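Local coordinates for protein (7,8-dihydro-6-hydroxymethylpterin-pyrophosphokinase) (Haemophilus influenzae, PDB 1CBK) that probably transfers pyrophosphate from ATP to 6-hydroxymethyl-7,8-dihydropterin, a step of folate biosynthesis, at residues A[2-8]-A[57-63]; A[19-23]-A[37-41]; A[125-129]-A[143-147]. The contacts are given in a common frame with arbitrary orientation. Numbering follows the deposited sequence.

How the interactions relate
Interactions 1 and 2 meet on the central antiparallel sheet. Interaction 1 pairs two of its inner strands by regular backbone hydrogen bonds; interaction 2, nested within the chain loop that interaction 1 closes, sets helix 15-27 against strand 32-43, the next strand of the sheet, by side chains alone. They touch where Leu23 packs on Leu8 and Ala59. Helix 122-131 covers the other face: its Leu128 and Pro127 rest on Tyr5 and Val58 of interaction 1, while Pro127 and Val126 touch Tyr41. Interaction 3 joins its outer side to 143-147 and is only partly buried, through apolar contacts. Interactions 1 and 2 are largely buried; His20 lies exposed at the margin of interaction 2.

Interaction 1: A[2-8]-A[57-63]; sequences ITAYIAL and AVAKIET
Ile61, Ile6 and Leu8 lose the most surface in this pairing of two extended strands, 2-8 and 57-63, whose axes come within 4.6 Å and run antiparallel at 156°. Ile61 (chi1 p, chi2 t) sits opposite Ala4: Ala4 N donates to Ile61 O (2.9 Å) and Ile61 N to Ala4 O (3.0 Å). Ile6 faces Ala59, with Ile6 N to Ala59 O at 2.9 Å and Ala59 N to Ile6 O at 2.8 Å. Leu8-Ala57 and Ile2-Thr63 are likewise hydrogen-bonded pairs; Thr3-Glu62, Tyr5-Lys60 and Ala7-Val58 between them are non-hydrogen-bonded. These are inner strands of the central HPPK sheet, flanked by 95-101 and 32-43. On the Ile61 face, Ile6 (m, t) brings CD1 to 3.6 Å from Ile61 CD1, and Leu8 (m, p) puts CD1 4.1 Å from Ala59 CB, beneath helix 15-27. On the reverse face, Tyr5 CD1 lies 4.2 Å from Val58 CG1, and a water bridges Tyr5 OH (2.9 Å) and NZ of the all-trans Lys60 side chain (3.0 Å).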
ATOM      1  N   ILE A   2     -19.266 -18.505   1.603  1.00 24.37           N
ATOM      2  CA  ILE A   2     -17.854 -18.181   1.625  1.00 19.27           C
ATOM      3  C   ILE A   2     -17.409 -17.451   2.895  1.00 15.30           C
ATOM      4  O   ILE A   2     -18.176 -16.705   3.499  1.00 12.82           O
ATOM      5  CB  ILE A   2     -17.437 -17.368   0.346  1.00 20.74           C
ATOM      6  CG1 ILE A   2     -17.773 -15.905   0.492  1.00 26.51           C
ATOM      7  CG2 ILE A   2     -18.126 -17.888  -0.899  1.00 26.19           C
ATOM      8  CD1 ILE A   2     -16.570 -15.095   0.902  1.00 33.21           C
ATOM      9  N   THR A   3     -16.163 -17.687   3.285  1.00 12.31           N
ATOM     10  CA  THR A   3     -15.553 -17.051   4.431  1.00 11.51           C
ATOM     11  C   THR A   3     -14.863 -15.796   3.896  1.00 12.97           C
ATOM     12  O   THR A   3     -14.033 -15.884   2.997  1.00 13.57           O
ATOM     13  CB  THR A   3     -14.504 -17.966   5.062  1.00 10.29           C
ATOM     14  OG1 THR A   3     -15.152 -19.150   5.533  1.00 12.49           O
ATOM     15  CG2 THR A   3     -13.787 -17.274   6.220  1.00  7.60           C
ATOM     16  N   ALA A   4     -15.246 -14.631   4.411  1.00 11.64           N
ATOM     17  CA  ALA A   4     -14.649 -13.379   3.978  1.00  8.56           C
ATOM     18  C   ALA A   4     -14.058 -12.675   5.184  1.00  7.91           C
ATOM     19  O   ALA A   4     -14.452 -12.931   6.309  1.00  9.16           O
ATOM     20  CB  ALA A   4     -15.675 -12.498   3.297  1.00  6.07           C
ATOM     21  N   TYR A   5     -13.083 -11.812   4.940  1.00  8.94           N
ATOM     22  CA  TYR A   5     -12.414 -11.063   5.997  1.00  7.12           C
ATOM     23  C   TYR A   5     -12.599  -9.594   5.688  1.00  6.83           C
ATOM     24  O   TYR A   5     -12.399  -9.157   4.544  1.00  7.17           O
ATOM     25  CB  TYR A   5     -10.934 -11.437   6.070  1.00  5.74           C
ATOM     26  CG  TYR A   5     -10.722 -12.806   6.653  1.00  4.71           C
ATOM     27  CD1 TYR A   5     -10.699 -12.990   8.039  1.00  7.51           C
ATOM     28  CD2 TYR A   5     -10.599 -13.937   5.819  1.00  7.79           C
ATOM     29  CE1 TYR A   5     -10.562 -14.270   8.603  1.00  8.85           C
ATOM     30  CE2 TYR A   5     -10.468 -15.228   6.369  1.00  7.67           C
ATOM     31  CZ  TYR A   5     -10.450 -15.382   7.758  1.00 14.00           C
ATOM     32  OH  TYR A   5     -10.346 -16.636   8.311  1.00 10.96           O
ATOM     33  N   ILE A   6     -13.045  -8.859   6.695  1.00  5.91           N
ATOM     34  CA  ILE A   6     -13.308  -7.423   6.566  1.00  8.47           C
ATOM     35  C   ILE A   6     -12.420  -6.628   7.526  1.00  8.38           C
ATOM     36  O   ILE A   6     -12.316  -6.960   8.711  1.00  7.00           O
ATOM     37  CB  ILE A   6     -14.811  -7.129   6.856  1.00  9.95           C
ATOM     38  CG1 ILE A   6     -15.673  -7.880   5.831  1.00 14.44           C
ATOM     39  CG2 ILE A   6     -15.104  -5.610   6.822  1.00  7.79           C
ATOM     40  CD1 ILE A   6     -17.122  -7.920   6.191  1.00 24.19           C
ATOM     41  N   ALA A   7     -11.750  -5.608   6.994  1.00  7.46           N
ATOM     42  CA  ALA A   7     -10.884  -4.747   7.797  1.00  7.00           C
ATOM     43  C   ALA A   7     -11.701  -3.511   8.193  1.00  5.77           C
ATOM     44  O   ALA A   7     -12.454  -2.974   7.378  1.00  6.70           O
ATOM     45  CB  ALA A   7      -9.634  -4.324   6.983  1.00  6.96           C
ATOM     46  N   LEU A   8     -11.587  -3.100   9.452  1.00  7.89           N
ATOM     47  CA  LEU A   8     -12.300  -1.917   9.948  1.00  8.76           C
ATOM     48  C   LEU A   8     -11.308  -0.940  10.579  1.00  6.34           C
ATOM     49  O   LEU A   8     -10.418  -1.348  11.316  1.00  4.94           O
ATOM     50  CB  LEU A   8     -13.355  -2.297  11.015  1.00  9.13           C
ATOM     51  CG  LEU A   8     -14.429  -3.359  10.761  1.00  7.77           C
ATOM     52  CD1 LEU A   8     -13.886  -4.754  11.065  1.00  2.96           C
ATOM     53  CD2 LEU A   8     -15.640  -3.035  11.622  1.00  4.59           C
ATOM     54  N   ALA A  57      -9.465  -3.247  13.495  1.00  6.37           N
ATOM     55  CA  ALA A  57      -9.877  -4.611  13.776  1.00  6.11           C
ATOM     56  C   ALA A  57     -10.131  -5.292  12.445  1.00  5.60           C
ATOM     57  O   ALA A  57     -10.121  -4.649  11.384  1.00  4.27           O
ATOM     58  CB  ALA A  57     -11.153  -4.652  14.656  1.00  5.96           C
ATOM     59  N   VAL A  58     -10.301  -6.609  12.512  1.00  5.26           N
ATOM     60  CA  VAL A  58     -10.590  -7.444  11.338  1.00  5.68           C
ATOM     61  C   VAL A  58     -11.681  -8.395  11.809  1.00  4.17           C
ATOM     62  O   VAL A  58     -11.572  -8.977  12.896  1.00  3.56           O
ATOM     63  CB  VAL A  58      -9.339  -8.288  10.846  1.00  4.97           C
ATOM     64  CG1 VAL A  58      -9.746  -9.211   9.675  1.00  3.42           C
ATOM     65  CG2 VAL A  58      -8.204  -7.362  10.355  1.00  2.70           C
ATOM     66  N   ALA A  59     -12.732  -8.516  11.007  1.00  4.93           N
ATOM     67  CA  ALA A  59     -13.854  -9.402  11.308  1.00  7.77           C
ATOM     68  C   ALA A  59     -13.925 -10.548  10.294  1.00  7.07           C
ATOM     69  O   ALA A  59     -13.602 -10.371   9.108  1.00  8.57           O
ATOM     70  CB  ALA A  59     -15.171  -8.601  11.289  1.00  6.94           C
ATOM     71  N   LYS A  60     -14.340 -11.717  10.761  1.00  5.61           N
ATOM     72  CA  LYS A  60     -14.473 -12.887   9.903  1.00  6.54           C
ATOM     73  C   LYS A  60     -15.948 -13.169   9.744  1.00  6.68           C
ATOM     74  O   LYS A  60     -16.679 -13.243  10.748  1.00  7.58           O
ATOM     75  CB  LYS A  60     -13.793 -14.092  10.559  1.00  8.14           C
ATOM     76  CG  LYS A  60     -13.925 -15.420   9.796  1.00 11.22           C
ATOM     77  CD  LYS A  60     -13.298 -16.578  10.611  1.00  6.94           C
ATOM     78  CE  LYS A  60     -13.475 -17.904   9.911  1.00  8.74           C
ATOM     79  NZ  LYS A  60     -12.782 -19.017  10.638  1.00 10.15           N
ATOM     80  N   ILE A  61     -16.408 -13.295   8.501  1.00  6.50           N
ATOM     81  CA  ILE A  61     -17.823 -13.586   8.250  1.00  8.37           C
ATOM     82  C   ILE A  61     -17.988 -14.770   7.293  1.00 11.62           C
ATOM     83  O   ILE A  61     -17.055 -15.115   6.576  1.00 10.40           O
ATOM     84  CB  ILE A  61     -18.607 -12.381   7.617  1.00  8.17           C
ATOM     85  CG1 ILE A  61     -18.012 -11.991   6.261  1.00  5.78           C
ATOM     86  CG2 ILE A  61     -18.706 -11.185   8.594  1.00  7.20           C
ATOM     87  CD1 ILE A  61     -18.890 -11.018   5.480  1.00  2.00           C
ATOM     88  N   GLU A  62     -19.185 -15.375   7.301  1.00 11.85           N
ATOM     89  CA  GLU A  62     -19.564 -16.486   6.418  1.00 10.79           C
ATOM     90  C   GLU A  62     -20.760 -15.879   5.738  1.00 11.84           C
ATOM     91  O   GLU A  62     -21.717 -15.477   6.408  1.00 12.01           O
ATOM     92  CB  GLU A  62     -19.967 -17.715   7.226  1.00  9.72           C
ATOM     93  CG  GLU A  62     -18.766 -18.354   7.946  1.00 18.47           C
ATOM     94  CD  GLU A  62     -19.108 -19.509   8.915  1.00 26.38           C
ATOM     95  OE1 GLU A  62     -20.308 -19.763   9.208  1.00 28.85           O
ATOM     96  OE2 GLU A  62     -18.143 -20.160   9.388  1.00 26.59           O
ATOM     97  N   THR A  63     -20.685 -15.708   4.426  1.00 10.52           N
ATOM     98  CA  THR A  63     -21.765 -15.081   3.705  1.00  9.47           C
ATOM     99  C   THR A  63     -22.107 -15.765   2.391  1.00 13.85           C
ATOM    100  O   THR A  63     -21.286 -16.494   1.799  1.00 13.24           O
ATOM    101  CB  THR A  63     -21.419 -13.579   3.435  1.00  7.37           C
ATOM    102  OG1 THR A  63     -22.554 -12.895   2.894  1.00 11.66           O
ATOM    103  CG2 THR A  63     -20.276 -13.446   2.450  1.00  5.19           C
TER
HETATM  104  O   HOH W   1      -9.970 -18.075  10.794  1.00 15.17           O

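Interaction 2: A[19-23]-A[37-41]; sequences LHAAL and TSSFY
Residues 19-23 form one turn of helix 15-27, closed by Leu23 N to Leu19 O at 2.9 Å. In segment 37-41, Ser38, Ser39 and Phe40 form an extended but irregular interruption of strand 32-43 between Thr37 and Tyr41, and Ser38 OG donates to Ser39 O at 2.9 Å. The backbones stay well apart, Leu19 CA to Phe40 CA 8.7 Å and Leu23 CA to Thr37 CA 8.4 Å, so side chains bridge the gap. Phe40 (chi1 -78°, chi2 16°) points toward the helix and has the largest share of the buried surface. Leu19, with chi1 at -97°, lays CD2 over the ring face, 4.1 Å from the centroid of Phe40 and 9° off its normal, a CH-pi contact; Leu19 CB is 3.7 Å from Phe40 CE2. Leu23 (m, t) meets the ring edge, CD1 to Phe40 CZ 3.7 Å, and the same CD1 reaches Thr37 CG2 at 3.8 Å. His20 CE1 comes to 3.6 Å from Phe40 CE2, the two rings oblique with planes at 37° and centroids 4.9 Å apart, while His20 NE2 is hydrogen-bonded to Pro160 OXT. Tyr41 points away, and Ser38 touches helix 122-131 on the other face. Helix 15-27 is the beta-alpha-beta crossover between strands 2-10 and 32-43, with 54-63 between them, in the ferredoxin-like beta-alpha-beta-beta-alpha-beta arrangement of HPPK.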
ATOM      1  N   LEU A  19     -16.585   1.331  15.474  1.00  6.65           N
ATOM      2  CA  LEU A  19     -16.296  -0.079  15.176  1.00  7.47           C
ATOM      3  C   LEU A  19     -17.383  -0.991  15.742  1.00  8.36           C
ATOM      4  O   LEU A  19     -17.838  -1.899  15.047  1.00  9.32           O
ATOM      5  CB  LEU A  19     -14.905  -0.485  15.688  1.00  3.78           C
ATOM      6  CG  LEU A  19     -13.775  -0.456  14.643  1.00  7.29           C
ATOM      7  CD1 LEU A  19     -13.753   0.811  13.826  1.00  3.12           C
ATOM      8  CD2 LEU A  19     -12.453  -0.692  15.308  1.00  3.23           C
ATOM      9  N   HIS A  20     -17.828  -0.739  16.975  1.00  8.67           N
ATOM     10  CA  HIS A  20     -18.902  -1.568  17.557  1.00  9.28           C
ATOM     11  C   HIS A  20     -20.185  -1.415  16.736  1.00  8.83           C
ATOM     12  O   HIS A  20     -20.856  -2.402  16.421  1.00  9.21           O
ATOM     13  CB  HIS A  20     -19.185  -1.210  19.020  1.00  8.78           C
ATOM     14  CG  HIS A  20     -18.146  -1.707  19.979  1.00 10.47           C
ATOM     15  ND1 HIS A  20     -17.655  -2.989  19.940  1.00 16.48           N
ATOM     16  CD2 HIS A  20     -17.543  -1.101  21.028  1.00 13.53           C
ATOM     17  CE1 HIS A  20     -16.790  -3.161  20.931  1.00 17.60           C
ATOM     18  NE2 HIS A  20     -16.706  -2.028  21.603  1.00 14.08           N
ATOM     19  N   ALA A  21     -20.500  -0.192  16.332  1.00  8.85           N
ATOM     20  CA  ALA A  21     -21.705   0.005  15.539  1.00  9.77           C
ATOM     21  C   ALA A  21     -21.588  -0.697  14.190  1.00 10.80           C
ATOM     22  O   ALA A  21     -22.561  -1.285  13.717  1.00  9.96           O
ATOM     23  CB  ALA A  21     -21.993   1.496  15.341  1.00  6.11           C
ATOM     24  N   ALA A  22     -20.410  -0.634  13.563  1.00 10.61           N
ATOM     25  CA  ALA A  22     -20.222  -1.271  12.256  1.00  9.43           C
ATOM     26  C   ALA A  22     -20.302  -2.809  12.342  1.00  8.40           C
ATOM     27  O   ALA A  22     -20.863  -3.461  11.463  1.00  7.09           O
ATOM     28  CB  ALA A  22     -18.910  -0.821  11.630  1.00  6.71           C
ATOM     29  N   LEU A  23     -19.748  -3.373  13.412  1.00  8.32           N
ATOM     30  CA  LEU A  23     -19.761  -4.813  13.634  1.00  9.41           C
ATOM     31  C   LEU A  23     -21.194  -5.307  13.871  1.00 11.25           C
ATOM     32  O   LEU A  23     -21.584  -6.360  13.360  1.00 11.20           O
ATOM     33  CB  LEU A  23     -18.824  -5.174  14.794  1.00  6.29           C
ATOM     34  CG  LEU A  23     -17.351  -5.018  14.354  1.00 10.38           C
ATOM     35  CD1 LEU A  23     -16.426  -4.934  15.542  1.00  3.54           C
ATOM     36  CD2 LEU A  23     -16.936  -6.185  13.466  1.00  7.42           C
ATOM     37  N   THR A  37     -14.320 -11.641  15.672  1.00  9.30           N
ATOM     38  CA  THR A  37     -13.699 -10.347  15.456  1.00  9.65           C
ATOM     39  C   THR A  37     -12.424 -10.341  16.302  1.00  8.56           C
ATOM     40  O   THR A  37     -12.414 -10.847  17.428  1.00  7.93           O
ATOM     41  CB  THR A  37     -14.620  -9.187  15.942  1.00 13.18           C
ATOM     42  OG1 THR A  37     -15.905  -9.304  15.316  1.00 13.74           O
ATOM     43  CG2 THR A  37     -14.001  -7.817  15.595  1.00 10.68           C
ATOM     44  N   SER A  38     -11.353  -9.802  15.742  1.00  6.77           N
ATOM     45  CA  SER A  38     -10.093  -9.706  16.445  1.00  8.05           C
ATOM     46  C   SER A  38     -10.253  -8.666  17.568  1.00  8.51           C
ATOM     47  O   SER A  38     -11.319  -8.057  17.707  1.00  8.24           O
ATOM     48  CB  SER A  38      -9.041  -9.167  15.478  1.00  9.89           C
ATOM     49  OG  SER A  38      -9.370  -7.826  15.107  1.00  8.71           O
ATOM     50  N   SER A  39      -9.188  -8.496  18.354  1.00  6.30           N
ATOM     51  CA  SER A  39      -9.131  -7.471  19.401  1.00  8.80           C
ATOM     52  C   SER A  39      -9.079  -6.129  18.650  1.00  8.11           C
ATOM     53  O   SER A  39      -8.852  -6.103  17.429  1.00  6.45           O
ATOM     54  CB  SER A  39      -7.833  -7.617  20.197  1.00  6.86           C
ATOM     55  OG  SER A  39      -7.773  -8.846  20.899  1.00  8.24           O
ATOM     56  N   PHE A  40      -9.309  -5.025  19.363  1.00 10.01           N
ATOM     57  CA  PHE A  40      -9.258  -3.686  18.779  1.00  7.24           C
ATOM     58  C   PHE A  40      -7.831  -3.192  19.073  1.00  8.74           C
ATOM     59  O   PHE A  40      -7.348  -3.302  20.216  1.00  8.55           O
ATOM     60  CB  PHE A  40     -10.281  -2.761  19.444  1.00  8.10           C
ATOM     61  CG  PHE A  40     -11.708  -2.954  18.979  1.00  6.38           C
ATOM     62  CD1 PHE A  40     -12.102  -4.096  18.282  1.00  6.51           C
ATOM     63  CD2 PHE A  40     -12.677  -1.986  19.268  1.00  9.58           C
ATOM     64  CE1 PHE A  40     -13.440  -4.279  17.884  1.00  7.27           C
ATOM     65  CE2 PHE A  40     -14.022  -2.155  18.881  1.00  8.60           C
ATOM     66  CZ  PHE A  40     -14.401  -3.301  18.189  1.00 10.69           C
ATOM     67  N   TYR A  41      -7.164  -2.643  18.056  1.00  7.60           N
ATOM     68  CA  TYR A  41      -5.782  -2.189  18.202  1.00  7.38           C
ATOM     69  C   TYR A  41      -5.699  -0.716  17.910  1.00  7.39           C
ATOM     70  O   TYR A  41      -6.202  -0.306  16.875  1.00  7.17           O
ATOM     71  CB  TYR A  41      -4.860  -2.901  17.190  1.00  5.05           C
ATOM     72  CG  TYR A  41      -4.702  -4.386  17.423  1.00  8.56           C
ATOM     73  CD1 TYR A  41      -5.681  -5.287  16.994  1.00  9.03           C
ATOM     74  CD2 TYR A  41      -3.605  -4.875  18.126  1.00  7.39           C
ATOM     75  CE1 TYR A  41      -5.578  -6.647  17.269  1.00  7.80           C
ATOM     76  CE2 TYR A  41      -3.489  -6.236  18.408  1.00  9.91           C
ATOM     77  CZ  TYR A  41      -4.476  -7.106  17.983  1.00 13.08           C
ATOM     78  OH  TYR A  41      -4.392  -8.439  18.299  1.00 17.18           O
TER

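Interaction 3: A[125-129]-A[143-147]; sequences IVPLF and ITELV
Two short helical turns lie side by side, 125-129 from helix 122-131 and the helical turn at 143-147. Phe129 N hydrogen-bonds to Ile125 O at 3.0 Å and Val147 N hydrogen-bonds to Ile143 O at 2.9 Å; Pro127, lacking an amide hydrogen, kinks the first turn. The closest CA pairs are Ile125-Val147 at 6.2 Å and Phe129-Ile143 at 6.3 Å, so the first residue of each segment faces the last of the other. The ring of Phe129 (chi1 t, chi2 58°) fills the hollow formed by Ile143, Thr144 and Val147. Val147, rotamer p, sets CG1 over its ring face, 4.0 Å from the centroid of Phe129 and 8° off the normal, a CH-pi contact, and Val147 CG2 lies 3.9 Å from Phe129 CD2. The ring edge meets Ile143, CG2 to Phe129 CD1 3.8 Å, and Thr144 CG2 is 4.0 Å from Phe129 CE1. In the HPPK fold helix 122-131 lies against the central sheet, Leu128 and Pro127 packing on Val58, so the chain at 143-147 forms a further layer outside that helix. Ile143 (t, p) pushes CD1 into the hollow between Ile125 and Leu128, 4.2 Å from Ile125 CG2 and 3.8 Å from Leu128 CD2. In return Ile125 (m, m) inserts CG2 against Leu146 and Val147, 3.8 Å from Val147 CA, 4.0 Å from Val147 CB and 4.3 Å from Leu146 CB. Val126 CG2 brushes Val147 CG2 at 4.3 Å, while Phe150 also packs on Val126 and Ile125.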
ATOM      1  N   ILE A 125      -2.614  -6.917   9.180  1.00  9.84           N
ATOM      2  CA  ILE A 125      -2.050  -8.262   9.334  1.00  8.59           C
ATOM      3  C   ILE A 125      -1.992  -8.821  10.739  1.00  8.16           C
ATOM      4  O   ILE A 125      -2.223 -10.025  10.929  1.00 11.15           O
ATOM      5  CB  ILE A 125      -0.673  -8.393   8.638  1.00  8.08           C
ATOM      6  CG1 ILE A 125      -0.833  -8.189   7.125  1.00  8.58           C
ATOM      7  CG2 ILE A 125       0.013  -9.760   8.966  1.00  6.60           C
ATOM      8  CD1 ILE A 125      -1.669  -9.249   6.407  1.00 11.49           C
ATOM      9  N   VAL A 126      -1.697  -7.982  11.728  1.00  7.18           N
ATOM     10  CA  VAL A 126      -1.633  -8.470  13.103  1.00  7.70           C
ATOM     11  C   VAL A 126      -3.012  -8.976  13.576  1.00  9.64           C
ATOM     12  O   VAL A 126      -3.100 -10.066  14.179  1.00 10.03           O
ATOM     13  CB  VAL A 126      -1.006  -7.429  14.057  1.00 11.29           C
ATOM     14  CG1 VAL A 126      -1.258  -7.785  15.511  1.00  9.10           C
ATOM     15  CG2 VAL A 126       0.484  -7.309  13.756  1.00  7.27           C
ATOM     16  N   PRO A 127      -4.091  -8.175  13.366  1.00  8.16           N
ATOM     17  CA  PRO A 127      -5.451  -8.590  13.770  1.00  8.31           C
ATOM     18  C   PRO A 127      -5.902  -9.844  12.961  1.00  7.16           C
ATOM     19  O   PRO A 127      -6.556 -10.727  13.506  1.00  8.53           O
ATOM     20  CB  PRO A 127      -6.334  -7.384  13.399  1.00  7.14           C
ATOM     21  CG  PRO A 127      -5.429  -6.253  13.338  1.00 11.56           C
ATOM     22  CD  PRO A 127      -4.041  -6.739  13.027  1.00  5.94           C
ATOM     23  N   LEU A 128      -5.618  -9.883  11.663  1.00  6.40           N
ATOM     24  CA  LEU A 128      -5.984 -11.050  10.832  1.00  6.37           C
ATOM     25  C   LEU A 128      -5.320 -12.331  11.372  1.00  5.66           C
ATOM     26  O   LEU A 128      -5.967 -13.366  11.501  1.00  5.87           O
ATOM     27  CB  LEU A 128      -5.582 -10.825   9.353  1.00  5.51           C
ATOM     28  CG  LEU A 128      -5.931 -11.916   8.317  1.00 10.21           C
ATOM     29  CD1 LEU A 128      -7.433 -12.185   8.317  1.00  5.37           C
ATOM     30  CD2 LEU A 128      -5.494 -11.486   6.925  1.00  8.01           C
ATOM     31  N   PHE A 129      -4.034 -12.235  11.713  1.00  5.47           N
ATOM     32  CA  PHE A 129      -3.274 -13.369  12.242  1.00  7.63           C
ATOM     33  C   PHE A 129      -3.868 -13.858  13.553  1.00  9.34           C
ATOM     34  O   PHE A 129      -3.864 -15.060  13.850  1.00  8.48           O
ATOM     35  CB  PHE A 129      -1.816 -12.962  12.434  1.00  9.17           C
ATOM     36  CG  PHE A 129      -0.954 -14.029  13.053  1.00 13.53           C
ATOM     37  CD1 PHE A 129      -0.822 -15.281  12.459  1.00 16.73           C
ATOM     38  CD2 PHE A 129      -0.260 -13.773  14.232  1.00 16.79           C
ATOM     39  CE1 PHE A 129      -0.005 -16.277  13.031  1.00 10.50           C
ATOM     40  CE2 PHE A 129       0.555 -14.746  14.813  1.00 15.73           C
ATOM     41  CZ  PHE A 129       0.683 -16.005  14.207  1.00 18.50           C
ATOM     42  N   ILE A 143       0.120 -16.581   6.250  1.00 10.53           N
ATOM     43  CA  ILE A 143       0.002 -15.529   7.262  1.00 11.19           C
ATOM     44  C   ILE A 143       1.173 -15.494   8.258  1.00 12.98           C
ATOM     45  O   ILE A 143       1.618 -14.408   8.656  1.00 14.10           O
ATOM     46  CB  ILE A 143      -1.351 -15.649   8.030  1.00 10.81           C
ATOM     47  CG1 ILE A 143      -1.680 -14.353   8.798  1.00 13.56           C
ATOM     48  CG2 ILE A 143      -1.294 -16.830   9.001  1.00  5.69           C
ATOM     49  CD1 ILE A 143      -2.248 -13.218   7.972  1.00 13.26           C
ATOM     50  N   THR A 144       1.695 -16.662   8.637  1.00 12.63           N
ATOM     51  CA  THR A 144       2.800 -16.739   9.594  1.00 15.78           C
ATOM     52  C   THR A 144       4.069 -16.045   9.086  1.00 17.25           C
ATOM     53  O   THR A 144       4.898 -15.586   9.884  1.00 18.93           O
ATOM     54  CB  THR A 144       3.147 -18.194   9.962  1.00 14.20           C
ATOM     55  OG1 THR A 144       3.392 -18.936   8.762  1.00 19.13           O
ATOM     56  CG2 THR A 144       2.006 -18.844  10.740  1.00 13.75           C
ATOM     57  N   GLU A 145       4.216 -15.975   7.766  1.00 17.56           N
ATOM     58  CA  GLU A 145       5.373 -15.327   7.158  1.00 19.37           C
ATOM     59  C   GLU A 145       5.144 -13.835   7.120  1.00 19.45           C
ATOM     60  O   GLU A 145       6.002 -13.056   7.562  1.00 19.31           O
ATOM     61  CB  GLU A 145       5.641 -15.873   5.754  1.00 19.70           C
ATOM     62  CG  GLU A 145       6.123 -17.335   5.767  1.00 24.28           C
ATOM     63  CD  GLU A 145       7.287 -17.581   6.748  1.00 29.16           C
ATOM     64  OE1 GLU A 145       8.421 -17.113   6.451  1.00 26.74           O
ATOM     65  OE2 GLU A 145       7.054 -18.253   7.803  1.00 23.11           O
ATOM     66  N   LEU A 146       3.968 -13.450   6.628  1.00 18.37           N
ATOM     67  CA  LEU A 146       3.565 -12.052   6.539  1.00 16.93           C
ATOM     68  C   LEU A 146       3.618 -11.320   7.891  1.00 15.19           C
ATOM     69  O   LEU A 146       4.000 -10.155   7.949  1.00 17.46           O
ATOM     70  CB  LEU A 146       2.146 -11.952   5.967  1.00 17.35           C
ATOM     71  CG  LEU A 146       1.925 -12.452   4.542  1.00 19.60           C
ATOM     72  CD1 LEU A 146       0.452 -12.340   4.187  1.00 12.30           C
ATOM     73  CD2 LEU A 146       2.796 -11.655   3.572  1.00 20.96           C
ATOM     74  N   VAL A 147       3.258 -11.985   8.982  1.00 14.69           N
ATOM     75  CA  VAL A 147       3.252 -11.315  10.284  1.00 13.85           C
ATOM     76  C   VAL A 147       4.641 -11.054  10.889  1.00 15.66           C
ATOM     77  O   VAL A 147       4.780 -10.219  11.782  1.00 14.60           O
ATOM     78  CB  VAL A 147       2.319 -12.053  11.278  1.00 12.49           C
ATOM     79  CG1 VAL A 147       3.008 -13.281  11.845  1.00 10.01           C
ATOM     80  CG2 VAL A 147       1.835 -11.109  12.378  1.00 12.89           C
TER